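Local coordinates for scarecrow-like protein 3 (Arabidopsis thaliana, PDB 6KPB) that is probably a transcription factor in plant development, and binds zinc finger proteins of the IDD family such as JACKDAW, at residues Tyr150-Arg155 / Leu442-Leu447. Sequence-based numbering, arbitrary orientation.
Sequences YLLTNR and LQARRL
Gln443 meets both Leu151 and Arg155 across two nearly antiparallel helices, whose axes approach to 9.8 Å at 161°. Its CB lies 3.9 Å from Leu151 CD2, the two side chains crossing at about a right angle. Beyond CG the glutamine chain is extended. Gln443 OE1 lies at the edge of the Arg155 guanidinium, near its plane; its 2.5 Å distance from Arg155 NH1 is very short and should be read with doubt. The amide and guanidinium planes are 65° apart, and the arginine chain is bent at chi2 and chi3. One turn of helix 145-160 earlier, Leu151 CD2 also touches Gln443 OE1, at 3.8 Å. Ala444, level with Leu151, points toward the facing helix and takes Leu152 CD2 against its CB at 4.2 Å. Leu447 closes the row tip to tip with Leu151, CD2 to CD1 at 4.2 Å. Leu151 sets CG anti to its backbone N (chi1 -165°); CD2 lies on Gln443, while CD1 reaches both Leu447 CD2 and the Gln443 carbonyl oxygen. An alanine here would probably open a gap between the helices and leave Leu447 CD2 and Gln443 CB without their apolar partner. Val148, earlier in helix 145-160, also touches Ala444 and Leu447. This antiparallel helix packing joins the predicted VHIID and SAW regions within the Rossmann-like GRAS domain.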
loop_
_atom_site.group_PDB
_atom_site.type_symbol
_atom_site.label_atom_id
_atom_site.label_comp_id
_atom_site.label_asym_id
_atom_site.label_seq_id
_atom_site.Cartn_x
_atom_site.Cartn_y
_atom_site.Cartn_z
ATOM N N TYR A 150 21.944 4.964 22.823
ATOM C CA TYR A 150 21.271 5.638 23.930
ATOM C C TYR A 150 22.119 5.615 25.194
ATOM O O TYR A 150 22.240 6.632 25.889
ATOM C CB TYR A 150 19.911 4.994 24.190
ATOM C CG TYR A 150 18.913 5.177 23.068
ATOM C CD1 TYR A 150 19.086 6.169 22.108
ATOM C CD2 TYR A 150 17.796 4.357 22.968
ATOM C CE1 TYR A 150 18.173 6.338 21.085
ATOM C CE2 TYR A 150 16.880 4.518 21.948
ATOM C CZ TYR A 150 17.073 5.507 21.009
ATOM O OH TYR A 150 16.158 5.666 19.995
ATOM N N LEU A 151 22.719 4.465 25.508
ATOM C CA LEU A 151 23.549 4.361 26.705
ATOM C C LEU A 151 24.733 5.318 26.633
ATOM O O LEU A 151 25.018 6.046 27.591
ATOM C CB LEU A 151 24.025 2.917 26.883
ATOM C CG LEU A 151 24.624 2.457 28.217
ATOM C CD1 LEU A 151 24.562 0.938 28.303
ATOM C CD2 LEU A 151 26.063 2.931 28.406
ATOM N N LEU A 152 25.440 5.326 25.500
ATOM C CA LEU A 152 26.634 6.157 25.377
ATOM C C LEU A 152 26.289 7.641 25.391
ATOM O O LEU A 152 26.982 8.438 26.035
ATOM C CB LEU A 152 27.394 5.794 24.101
ATOM C CG LEU A 152 28.108 4.439 24.107
ATOM C CD1 LEU A 152 28.657 4.099 22.725
ATOM C CD2 LEU A 152 29.218 4.438 25.149
ATOM N N THR A 153 25.220 8.032 24.692
ATOM C CA THR A 153 24.874 9.449 24.617
ATOM C C THR A 153 24.312 9.957 25.940
ATOM O O THR A 153 24.566 11.104 26.326
ATOM C CB THR A 153 23.878 9.692 23.484
ATOM O OG1 THR A 153 22.679 8.950 23.731
ATOM C CG2 THR A 153 24.472 9.262 22.151
ATOM N N ASN A 154 23.543 9.124 26.649
ATOM C CA ASN A 154 23.031 9.537 27.953
ATOM C C ASN A 154 24.164 9.743 28.953
ATOM O O ASN A 154 24.123 10.681 29.757
ATOM C CB ASN A 154 22.029 8.510 28.481
ATOM C CG ASN A 154 20.702 8.557 27.746
ATOM O OD1 ASN A 154 20.438 9.478 26.972
ATOM N ND2 ASN A 154 19.853 7.565 27.994
ATOM N N ARG A 155 25.181 8.879 28.917
ATOM C CA ARG A 155 26.342 9.067 29.783
ATOM C C ARG A 155 27.070 10.364 29.450
ATOM O O ARG A 155 27.474 11.108 30.352
ATOM C CB ARG A 155 27.290 7.876 29.660
ATOM C CG ARG A 155 26.874 6.656 30.463
ATOM C CD ARG A 155 27.251 6.808 31.929
ATOM N NE ARG A 155 26.083 6.759 32.803
ATOM C CZ ARG A 155 25.484 5.637 33.186
ATOM N NH1 ARG A 155 25.939 4.464 32.763
ATOM N NH2 ARG A 155 24.428 5.685 33.985
ATOM N N LEU A 442 32.675 0.377 28.416
ATOM C CA LEU A 442 32.626 -0.938 29.044
ATOM C C LEU A 442 31.189 -1.388 29.268
ATOM O O LEU A 442 30.858 -2.562 29.060
ATOM C CB LEU A 442 33.395 -0.916 30.364
ATOM C CG LEU A 442 33.556 -2.260 31.074
ATOM C CD1 LEU A 442 34.412 -3.205 30.242
ATOM C CD2 LEU A 442 34.151 -2.069 32.460
ATOM N N GLN A 443 30.317 -0.467 29.690
ATOM C CA GLN A 443 28.910 -0.812 29.871
ATOM C C GLN A 443 28.258 -1.181 28.546
ATOM O O GLN A 443 27.418 -2.087 28.489
ATOM C CB GLN A 443 28.163 0.348 30.531
ATOM C CG GLN A 443 28.215 0.328 32.048
ATOM C CD GLN A 443 27.724 1.620 32.670
ATOM O OE1 GLN A 443 27.234 2.512 31.976
ATOM N NE2 GLN A 443 27.862 1.730 33.987
ATOM N N ALA A 444 28.634 -0.492 27.468
ATOM C CA ALA A 444 28.077 -0.808 26.159
ATOM C C ALA A 444 28.528 -2.185 25.684
ATOM O O ALA A 444 27.751 -2.917 25.062
ATOM C CB ALA A 444 28.466 0.272 25.152
ATOM N N ARG A 445 29.779 -2.557 25.973
ATOM C CA ARG A 445 30.247 -3.894 25.617
ATOM C C ARG A 445 29.509 -4.966 26.408
ATOM O O ARG A 445 29.145 -6.011 25.857
ATOM C CB ARG A 445 31.755 -4.010 25.843
ATOM C CG ARG A 445 32.613 -3.138 24.942
ATOM C CD ARG A 445 34.070 -3.567 25.030
ATOM N NE ARG A 445 34.985 -2.430 25.042
ATOM C CZ ARG A 445 35.643 -1.987 23.977
ATOM N NH1 ARG A 445 35.492 -2.588 22.805
ATOM N NH2 ARG A 445 36.456 -0.946 24.084
ATOM N N ARG A 446 29.288 -4.729 27.705
ATOM C CA ARG A 446 28.512 -5.667 28.514
ATOM C C ARG A 446 27.091 -5.809 27.991
ATOM O O ARG A 446 26.511 -6.899 28.058
ATOM C CB ARG A 446 28.494 -5.211 29.972
ATOM C CG ARG A 446 29.777 -5.493 30.730
ATOM C CD ARG A 446 29.846 -4.689 32.017
ATOM N NE ARG A 446 30.975 -5.094 32.850
ATOM C CZ ARG A 446 31.477 -4.359 33.837
ATOM N NH1 ARG A 446 30.957 -3.169 34.111
ATOM N NH2 ARG A 446 32.505 -4.808 34.545
ATOM N N LEU A 447 26.514 -4.722 27.477
ATOM C CA LEU A 447 25.210 -4.808 26.832
ATOM C C LEU A 447 25.238 -5.796 25.674
ATOM O O LEU A 447 24.277 -6.545 25.464
ATOM C CB LEU A 447 24.781 -3.425 26.345
ATOM C CG LEU A 447 23.293 -3.081 26.306
ATOM C CD1 LEU A 447 22.756 -2.929 27.718
ATOM C CD2 LEU A 447 23.078 -1.806 25.513
#